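Long-range contacts in fimbrial subunit type 1 (PDB 3UXF), which forms the shaft of the type 1 fimbriae that Actinomyces oris carries on its surface, as the major, repeating pilin subunit: residues V185-T190 against I201-T206; V189-A194 against D429-A434; P240-V245 against L296-N301. All blocks are in the same frame, centred on the assembly; numbering follows the deposited sequence.

Contact 1: residues V185-T190 against I201-T206; sequences VDKQVT and ITYTIT
Lys187 reaches along the inner face of the sheet to Tyr203, its extended chain laying CE 3.4 Å from CD1 of the ring and NZ over the ring centre, 3.9 Å from the centroid. CG of Lys187 stands anti to the backbone N (chi1 -179°), and the straight methylene run beyond it carries NZ to the ring. This nitrogen is no ordinary ammonium: it is bonded covalently to CG of Asn316, an isopeptide bond, and hydrogen-bonds to Asp227 OD2. What lies over the tyrosine is therefore an amide N, and the approach has the geometry of a cation-pi contact without the free charge.

The other face of the ring takes CG2 of Ile201, offset toward the rim, while Gln188 O sits at the edge in the ring plane. Val189 wedges alongside: its CG2 is 3.4 Å from CE1 of Tyr203 and only 3.3 Å from CG2 of Ile201, tighter than usual packing. These buried residues face the sandwich interior, where a flat ring and branched aliphatics pack well.

Six backbone bonds hold the two antiparallel strands in register, from Asp186 with Thr206 to Thr190 with Thr202; Gln188 N meets Thr204 O at 2.8 Å. The reverse face is polar, and threonines suit it because they combine a strand-favouring branch with a hydroxyl. There one water gives protons to Gln188 OE1 (2.8 Å) and Thr204 O while accepting from Thr206 OG1 (2.7 Å), using three of its four bonding directions.

The chemistry divides the hairpin: one face is hydrated, and the other buries a lysine in a covalent cross-link to strand 312-321. Such internal isopeptides, with a neighbouring acidic residue, are a hallmark of Gram-positive pilins and would be expected to resist unfolding under tension.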
loop_
_atom_site.group_PDB
_atom_site.type_symbol
_atom_site.label_atom_id
_atom_site.label_comp_id
_atom_site.label_asym_id
_atom_site.label_seq_id
_atom_site.Cartn_x
_atom_site.Cartn_y
_atom_site.Cartn_z
ATOM N N VAL A 185 5.613 -2.629 2.097
ATOM C CA VAL A 185 5.317 -2.040 0.808
ATOM C C VAL A 185 4.032 -1.266 1.000
ATOM O O VAL A 185 3.131 -1.713 1.711
ATOM C CB VAL A 185 5.175 -3.094 -0.292
ATOM C CG1 VAL A 185 6.499 -3.873 -0.465
ATOM C CG2 VAL A 185 4.019 -4.042 0.007
ATOM N N ASP A 186 3.913 -0.113 0.345
ATOM C CA ASP A 186 2.784 0.753 0.595
ATOM C C ASP A 186 2.423 1.499 -0.674
ATOM O O ASP A 186 3.294 1.718 -1.522
ATOM C CB ASP A 186 3.157 1.789 1.663
ATOM C CG ASP A 186 3.389 1.138 3.032
ATOM O OD1 ASP A 186 2.379 0.846 3.725
ATOM O OD2 ASP A 186 4.571 0.906 3.422
ATOM N N LYS A 187 1.134 1.774 -0.833
ATOM C CA LYS A 187 0.695 2.631 -1.940
ATOM C C LYS A 187 -0.162 3.741 -1.387
ATOM O O LYS A 187 -0.986 3.498 -0.502
ATOM C CB LYS A 187 -0.118 1.832 -2.976
ATOM C CG LYS A 187 -0.555 2.725 -4.147
ATOM C CD LYS A 187 -1.151 1.829 -5.311
ATOM C CE LYS A 187 -1.730 2.767 -6.354
ATOM N NZ LYS A 187 -1.925 2.110 -7.684
ATOM N N GLN A 188 0.044 4.951 -1.896
ATOM C CA GLN A 188 -0.790 6.086 -1.528
ATOM C C GLN A 188 -1.371 6.700 -2.771
ATOM O O GLN A 188 -0.846 6.540 -3.893
ATOM C CB GLN A 188 0.074 7.171 -0.892
ATOM C CG GLN A 188 0.742 6.691 0.410
ATOM C CD GLN A 188 1.817 7.635 0.867
ATOM O OE1 GLN A 188 2.974 7.523 0.464
ATOM N NE2 GLN A 188 1.441 8.607 1.712
ATOM N N VAL A 189 -2.442 7.449 -2.576
ATOM C CA VAL A 189 -3.024 8.204 -3.681
ATOM C C VAL A 189 -3.185 9.646 -3.239
ATOM O O VAL A 189 -3.514 9.925 -2.075
ATOM C CB VAL A 189 -4.381 7.616 -4.129
ATOM C CG1 VAL A 189 -5.407 7.664 -2.999
ATOM C CG2 VAL A 189 -4.945 8.368 -5.338
ATOM N N THR A 190 -2.927 10.583 -4.154
ATOM C CA THR A 190 -3.201 11.976 -3.877
ATOM C C THR A 190 -4.268 12.416 -4.858
ATOM O O THR A 190 -3.996 12.499 -6.052
ATOM C CB THR A 190 -1.939 12.842 -4.090
ATOM O OG1 THR A 190 -0.886 12.362 -3.234
ATOM C CG2 THR A 190 -2.231 14.297 -3.739
ATOM N N ILE A 201 -4.634 12.302 -11.139
ATOM C CA ILE A 201 -4.491 11.714 -9.805
ATOM C C ILE A 201 -3.060 11.196 -9.695
ATOM O O ILE A 201 -2.528 10.668 -10.656
ATOM C CB ILE A 201 -5.540 10.590 -9.606
ATOM C CG1 ILE A 201 -6.941 11.227 -9.417
ATOM C CG2 ILE A 201 -5.159 9.651 -8.420
ATOM C CD1 ILE A 201 -8.095 10.215 -9.351
ATOM N N THR A 202 -2.424 11.323 -8.532
ATOM C CA THR A 202 -1.047 10.868 -8.401
ATOM C C THR A 202 -0.973 9.645 -7.484
ATOM O O THR A 202 -1.560 9.654 -6.396
ATOM C CB THR A 202 -0.158 11.936 -7.752
ATOM O OG1 THR A 202 -0.267 13.190 -8.464
ATOM C CG2 THR A 202 1.301 11.494 -7.766
ATOM N N TYR A 203 -0.275 8.608 -7.927
ATOM C CA TYR A 203 -0.034 7.449 -7.070
ATOM C C TYR A 203 1.421 7.381 -6.641
ATOM O O TYR A 203 2.328 7.696 -7.426
ATOM C CB TYR A 203 -0.368 6.166 -7.828
ATOM C CG TYR A 203 -1.851 5.978 -8.097
ATOM C CD1 TYR A 203 -2.769 5.928 -7.062
ATOM C CD2 TYR A 203 -2.324 5.820 -9.393
ATOM C CE1 TYR A 203 -4.103 5.721 -7.276
ATOM C CE2 TYR A 203 -3.684 5.599 -9.634
ATOM C CZ TYR A 203 -4.570 5.564 -8.586
ATOM O OH TYR A 203 -5.918 5.356 -8.821
ATOM N N THR A 204 1.658 7.017 -5.375
ATOM C CA THR A 204 3.018 6.944 -4.863
ATOM C C THR A 204 3.183 5.587 -4.243
ATOM O O THR A 204 2.423 5.211 -3.345
ATOM C CB THR A 204 3.302 8.033 -3.809
ATOM O OG1 THR A 204 2.952 9.330 -4.324
ATOM C CG2 THR A 204 4.793 7.988 -3.370
ATOM N N ILE A 205 4.133 4.805 -4.762
ATOM C CA ILE A 205 4.350 3.443 -4.285
ATOM C C ILE A 205 5.716 3.384 -3.604
ATOM O O ILE A 205 6.710 3.805 -4.160
ATOM C CB ILE A 205 4.348 2.437 -5.450
ATOM C CG1 ILE A 205 3.041 2.545 -6.227
ATOM C CG2 ILE A 205 4.607 1.021 -4.929
ATOM C CD1 ILE A 205 3.177 1.970 -7.609
ATOM N N THR A 206 5.770 2.900 -2.359
ATOM C CA THR A 206 7.010 2.923 -1.620
ATOM C C THR A 206 7.311 1.526 -1.138
ATOM O O THR A 206 6.483 0.920 -0.449
ATOM C CB THR A 206 6.908 3.905 -0.413
ATOM O OG1 THR A 206 6.464 5.187 -0.884
ATOM C CG2 THR A 206 8.264 4.110 0.246
HETATM O O HOH W 1 6.897 1.191 2.409
HETATM O O HOH W 2 3.719 5.177 -0.785
HETATM O O HOH W 3 0.289 9.798 -4.061
#

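Contact 2: residues V189-A194 against D429-A434; sequences VTDKPA and DYVNGA
Asn432 plugs its side-chain amide into the backbone of Asp191 and Lys192, from the tip of a beta hairpin with a two-residue loop. Val431 to Ala434 form a type I' turn, closed by Ala434 N to Val431 O and Val431 N to Ala434 O. This Asn-Gly pair is the classic choice for such a turn: asparagine tolerates the positive phi of Asn432 (53°), and Gly433, with a phi of 88°, has no side chain to meet the preceding carbonyl, while its bare backbone leaves room for Val189 CG1. The hairpin belongs to the prealbumin-like region and docks on the end of strand 185-190.

Asn432 OD1 accepts twice. Asp191 N donates at 2.9 Å, nearly in line with the amide carbonyl, whereas Lys192 N comes at 3.0 Å, tilted well out of its plane. In the reverse direction Asn432 N donates to Asp191 OD1 at 2.7 Å, met on the syn side of the carboxylate. Chi1 of Asp191 (53°) sets CG between the backbone N and the carbonyl carbon and so turns OD1 to the hairpin. Its partner OD2 is shared between Ser351 OG and a water that in turn accepts from Gly433 N. An aspartate suits this place, since each of its oxygens finds donors.

Two further backbone groups are joined by solvent: a second water accepts from Val189 N and donates to Asn432 O, 2.6 Å away. Asp191 also starts a type I turn, its O receiving Ala194 N, and this bend brings Lys192 beside the hairpin. There Val431 CG2 lies 3.7 Å from Lys192 CA and covers the apolar root of its side chain. On the far flank, CG1 of Val189 rests against the backbone of Gly433, 3.4 Å from its N.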
loop_
_atom_site.group_PDB
_atom_site.type_symbol
_atom_site.label_atom_id
_atom_site.label_comp_id
_atom_site.label_asym_id
_atom_site.label_seq_id
_atom_site.Cartn_x
_atom_site.Cartn_y
_atom_site.Cartn_z
ATOM N N VAL A 189 -2.442 7.449 -2.576
ATOM C CA VAL A 189 -3.024 8.204 -3.681
ATOM C C VAL A 189 -3.185 9.646 -3.239
ATOM O O VAL A 189 -3.514 9.925 -2.075
ATOM C CB VAL A 189 -4.381 7.616 -4.129
ATOM C CG1 VAL A 189 -5.407 7.664 -2.999
ATOM C CG2 VAL A 189 -4.945 8.368 -5.338
ATOM N N THR A 190 -2.927 10.583 -4.154
ATOM C CA THR A 190 -3.201 11.976 -3.877
ATOM C C THR A 190 -4.268 12.416 -4.858
ATOM O O THR A 190 -3.996 12.499 -6.052
ATOM C CB THR A 190 -1.939 12.842 -4.090
ATOM O OG1 THR A 190 -0.886 12.362 -3.234
ATOM C CG2 THR A 190 -2.231 14.297 -3.739
ATOM N N ASP A 191 -5.484 12.628 -4.359
ATOM C CA ASP A 191 -6.571 13.098 -5.207
ATOM C C ASP A 191 -7.267 14.285 -4.611
ATOM O O ASP A 191 -8.289 14.709 -5.113
ATOM C CB ASP A 191 -7.567 11.963 -5.460
ATOM C CG ASP A 191 -8.051 11.309 -4.175
ATOM O OD1 ASP A 191 -7.977 11.987 -3.150
ATOM O OD2 ASP A 191 -8.443 10.124 -4.184
ATOM N N LYS A 192 -6.679 14.865 -3.562
ATOM C CA LYS A 192 -7.177 16.185 -3.128
ATOM C C LYS A 192 -7.204 17.229 -4.284
ATOM O O LYS A 192 -8.144 18.023 -4.369
ATOM C CB LYS A 192 -6.361 16.696 -1.922
ATOM C CG LYS A 192 -6.948 17.976 -1.300
ATOM C CD LYS A 192 -6.125 18.434 -0.097
ATOM C CE LYS A 192 -6.317 17.520 1.071
ATOM N NZ LYS A 192 -5.560 17.959 2.316
ATOM N N PRO A 193 -6.213 17.216 -5.189
ATOM C CA PRO A 193 -6.262 18.112 -6.356
ATOM C C PRO A 193 -7.263 17.717 -7.422
ATOM O O PRO A 193 -7.355 18.450 -8.418
ATOM C CB PRO A 193 -4.849 18.009 -6.945
ATOM C CG PRO A 193 -4.005 17.559 -5.811
ATOM C CD PRO A 193 -4.880 16.611 -5.017
ATOM N N ALA A 194 -7.996 16.630 -7.228
ATOM C CA ALA A 194 -8.910 16.145 -8.263
ATOM C C ALA A 194 -10.352 15.993 -7.748
ATOM O O ALA A 194 -10.961 14.932 -7.864
ATOM C CB ALA A 194 -8.368 14.800 -8.832
ATOM N N ASP A 429 -15.729 13.499 2.153
ATOM C CA ASP A 429 -15.279 12.785 3.342
ATOM C C ASP A 429 -14.368 11.593 3.064
ATOM O O ASP A 429 -14.164 10.755 3.930
ATOM C CB ASP A 429 -16.476 12.346 4.188
ATOM C CG ASP A 429 -17.358 11.341 3.476
ATOM O OD1 ASP A 429 -17.167 11.129 2.263
ATOM O OD2 ASP A 429 -18.244 10.765 4.134
ATOM N N TYR A 430 -13.822 11.523 1.859
ATOM C CA TYR A 430 -12.882 10.469 1.511
ATOM C C TYR A 430 -11.908 11.064 0.515
ATOM O O TYR A 430 -12.268 11.367 -0.614
ATOM C CB TYR A 430 -13.594 9.250 0.924
ATOM C CG TYR A 430 -12.830 7.951 1.080
ATOM C CD1 TYR A 430 -13.212 7.008 2.020
ATOM C CD2 TYR A 430 -11.731 7.668 0.282
ATOM C CE1 TYR A 430 -12.524 5.821 2.163
ATOM C CE2 TYR A 430 -11.036 6.482 0.415
ATOM C CZ TYR A 430 -11.437 5.562 1.359
ATOM O OH TYR A 430 -10.749 4.380 1.500
ATOM N N VAL A 431 -10.676 11.255 0.958
ATOM C CA VAL A 431 -9.681 11.914 0.139
ATOM C C VAL A 431 -8.298 11.361 0.429
ATOM O O VAL A 431 -8.014 10.921 1.537
ATOM C CB VAL A 431 -9.696 13.432 0.399
ATOM C CG1 VAL A 431 -9.372 13.722 1.853
ATOM C CG2 VAL A 431 -8.738 14.150 -0.528
ATOM N N ASN A 432 -7.443 11.383 -0.582
ATOM C CA ASN A 432 -6.083 10.893 -0.439
ATOM C C ASN A 432 -6.006 9.474 0.128
ATOM O O ASN A 432 -5.054 9.127 0.821
ATOM C CB ASN A 432 -5.240 11.867 0.389
ATOM C CG ASN A 432 -4.943 13.160 -0.354
ATOM O OD1 ASN A 432 -5.118 13.245 -1.567
ATOM N ND2 ASN A 432 -4.489 14.170 0.376
ATOM N N GLY A 433 -7.012 8.658 -0.174
ATOM C CA GLY A 433 -6.959 7.255 0.134
ATOM C C GLY A 433 -7.459 6.898 1.506
ATOM O O GLY A 433 -7.313 5.733 1.902
ATOM N N ALA A 434 -8.052 7.864 2.197
ATOM C CA ALA A 434 -8.581 7.558 3.524
ATOM C C ALA A 434 -9.865 8.289 3.788
ATOM O O ALA A 434 -10.075 9.408 3.333
ATOM C CB ALA A 434 -7.552 7.909 4.555
HETATM O O HOH W 4 -3.242 7.351 0.193
HETATM O O HOH W 5 -9.213 8.930 -2.021
#

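Contact 3: residues P240-V245 against L296-N301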
loop_
_atom_site.group_PDB
_atom_site.type_symbol
_atom_site.label_atom_id
_atom_site.label_comp_id
_atom_site.label_asym_id
_atom_site.label_seq_id
_atom_site.Cartn_x
_atom_site.Cartn_y
_atom_site.Cartn_z
ATOM N N PRO A 240 6.380 8.481 -15.127
ATOM C CA PRO A 240 6.882 8.034 -13.823
ATOM C C PRO A 240 8.099 8.835 -13.338
ATOM O O PRO A 240 8.919 9.289 -14.168
ATOM C CB PRO A 240 7.324 6.593 -14.076
ATOM C CG PRO A 240 7.429 6.469 -15.584
ATOM C CD PRO A 240 6.488 7.438 -16.171
ATOM N N VAL A 241 8.219 8.926 -12.005
ATOM C CA VAL A 241 9.403 9.439 -11.341
ATOM C C VAL A 241 9.786 8.358 -10.340
ATOM O O VAL A 241 8.919 7.853 -9.618
ATOM C CB VAL A 241 9.125 10.755 -10.613
ATOM C CG1 VAL A 241 10.371 11.191 -9.866
ATOM C CG2 VAL A 241 8.756 11.811 -11.625
ATOM N N VAL A 242 11.058 7.968 -10.337
ATOM C CA VAL A 242 11.547 6.907 -9.464
ATOM C C VAL A 242 12.684 7.453 -8.621
ATOM O O VAL A 242 13.616 8.048 -9.145
ATOM C CB VAL A 242 12.068 5.691 -10.254
ATOM C CG1 VAL A 242 12.492 4.566 -9.298
ATOM C CG2 VAL A 242 10.956 5.202 -11.219
ATOM N N LYS A 243 12.584 7.248 -7.322
ATOM C CA LYS A 243 13.596 7.738 -6.379
ATOM C C LYS A 243 14.002 6.662 -5.403
ATOM O O LYS A 243 13.256 5.720 -5.136
ATOM C CB LYS A 243 13.035 8.889 -5.546
ATOM C CG LYS A 243 12.554 10.105 -6.396
ATOM C CD LYS A 243 12.096 11.209 -5.470
ATOM C CE LYS A 243 11.743 12.436 -6.271
ATOM N NZ LYS A 243 11.413 13.557 -5.329
ATOM N N ILE A 244 15.167 6.848 -4.801
ATOM C CA ILE A 244 15.478 6.106 -3.587
ATOM C C ILE A 244 15.323 7.125 -2.473
ATOM O O ILE A 244 15.974 8.165 -2.511
ATOM C CB ILE A 244 16.904 5.553 -3.630
ATOM C CG1 ILE A 244 17.075 4.570 -4.789
ATOM C CG2 ILE A 244 17.233 4.831 -2.284
ATOM C CD1 ILE A 244 18.520 4.023 -4.928
ATOM N N VAL A 245 14.439 6.844 -1.512
ATOM C CA VAL A 245 14.134 7.780 -0.422
ATOM C C VAL A 245 14.667 7.258 0.888
ATOM O O VAL A 245 15.070 6.120 0.977
ATOM C CB VAL A 245 12.624 8.095 -0.294
ATOM C CG1 VAL A 245 12.115 8.731 -1.618
ATOM C CG2 VAL A 245 11.798 6.866 0.033
ATOM N N LEU A 296 12.525 2.232 -2.271
ATOM C CA LEU A 296 12.247 2.778 -3.618
ATOM C C LEU A 296 10.899 3.489 -3.583
ATOM O O LEU A 296 9.956 3.030 -2.965
ATOM C CB LEU A 296 12.241 1.685 -4.707
ATOM C CG LEU A 296 12.476 2.233 -6.137
ATOM C CD1 LEU A 296 13.901 2.615 -6.411
ATOM C CD2 LEU A 296 11.985 1.241 -7.188
ATOM N N GLN A 297 10.818 4.639 -4.248
ATOM C CA GLN A 297 9.564 5.351 -4.325
ATOM C C GLN A 297 9.256 5.598 -5.809
ATOM O O GLN A 297 10.022 6.242 -6.544
ATOM C CB GLN A 297 9.639 6.703 -3.597
ATOM C CG GLN A 297 8.357 7.457 -3.607
ATOM C CD GLN A 297 8.572 8.916 -3.237
ATOM O OE1 GLN A 297 9.007 9.736 -4.075
ATOM N NE2 GLN A 297 8.316 9.242 -1.981
ATOM N N VAL A 298 8.120 5.067 -6.237
ATOM C CA VAL A 298 7.667 5.226 -7.614
ATOM C C VAL A 298 6.446 6.153 -7.613
ATOM O O VAL A 298 5.448 5.864 -6.971
ATOM C CB VAL A 298 7.297 3.850 -8.218
ATOM C CG1 VAL A 298 6.571 4.014 -9.560
ATOM C CG2 VAL A 298 8.531 2.984 -8.412
ATOM N N THR A 299 6.492 7.203 -8.426
ATOM C CA THR A 299 5.331 8.099 -8.567
ATOM C C THR A 299 4.775 7.847 -9.955
ATOM O O THR A 299 5.557 7.881 -10.929
ATOM C CB THR A 299 5.750 9.572 -8.430
ATOM O OG1 THR A 299 6.337 9.779 -7.140
ATOM C CG2 THR A 299 4.524 10.483 -8.582
ATOM N N LEU A 300 3.474 7.547 -10.019
ATOM C CA LEU A 300 2.765 7.371 -11.294
ATOM C C LEU A 300 1.764 8.484 -11.395
ATOM O O LEU A 300 1.021 8.751 -10.437
ATOM C CB LEU A 300 2.087 6.004 -11.363
ATOM C CG LEU A 300 3.039 4.794 -11.303
ATOM C CD1 LEU A 300 2.213 3.474 -11.392
ATOM C CD2 LEU A 300 4.116 4.888 -12.393
ATOM N N ASN A 301 1.714 9.143 -12.553
ATOM C CA ASN A 301 0.797 10.267 -12.722
ATOM C C ASN A 301 -0.356 9.803 -13.599
ATOM O O ASN A 301 -0.231 9.756 -14.836
ATOM C CB ASN A 301 1.574 11.415 -13.343
ATOM C CG ASN A 301 2.731 11.863 -12.459
ATOM O OD1 ASN A 301 2.543 12.435 -11.349
ATOM N ND2 ASN A 301 3.946 11.664 -12.963
HETATM O O HOH W 6 8.932 12.393 -4.246
#
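Leu296 is the main knob here, set against Val242 and Ile244 on the buried face of the sheet. Its CG lies roughly anti to the backbone N (chi1 -159°), and CD1 leans across to the partner strand, 3.8 Å from Val242 CG1, 4.1 Å from Ile244 CG1 and 3.4 Å from the backbone O of Lys243. The methyl thus fills the dip between Val242 and Ile244, across the backbone of Lys243. A smaller bump closes the other end, where Pro240 CB meets Leu300 CD2 at 4.0 Å. Strand 269-275 covers this face, with Ile273 against Val242 and Val298.

Val245 points toward the other strand, where its CG1 meets Gln297 CB at 3.8 Å. On the opposite face Lys243 and Gln297 run side by side, long flexible chains that can keep polar ends at the surface; a water accepts from Lys243 NZ and donates to Gln297 OE1, 2.7 Å from that oxygen, and NZ also has a salt bridge to Glu249.

Backbone bonds pair Val241 with Thr299 and Lys243 with Gln297, in antiparallel register. Since 50 residues intervene, this is not a tight hairpin but a pairing of distant strands within one sheet of a beta sandwich.

Contacts 1 and 3 belong to one five-stranded antiparallel sheet, in the order 185-190, 201-208, 295-302, 241-245 and 250-251. Their centres lie about 9 Å apart, and strand 201-208 joins them directly by backbone bonding to 295-302. Contact 2 shares Val189 and Thr190 with contact 1, centre about 11 Å away, and sits at the end of that sheet's outermost strand; its centre is about 19 Å from that of contact 3. Along the chain, contact 1 closes before contact 3 opens; contact 2 starts from the same strand as contact 1 and closes only at 429-434, with contact 3 lying between its two segments. The sheet thus combines a local hairpin with a long-range pairing, and the prealbumin-like region meets the end of its edge strand.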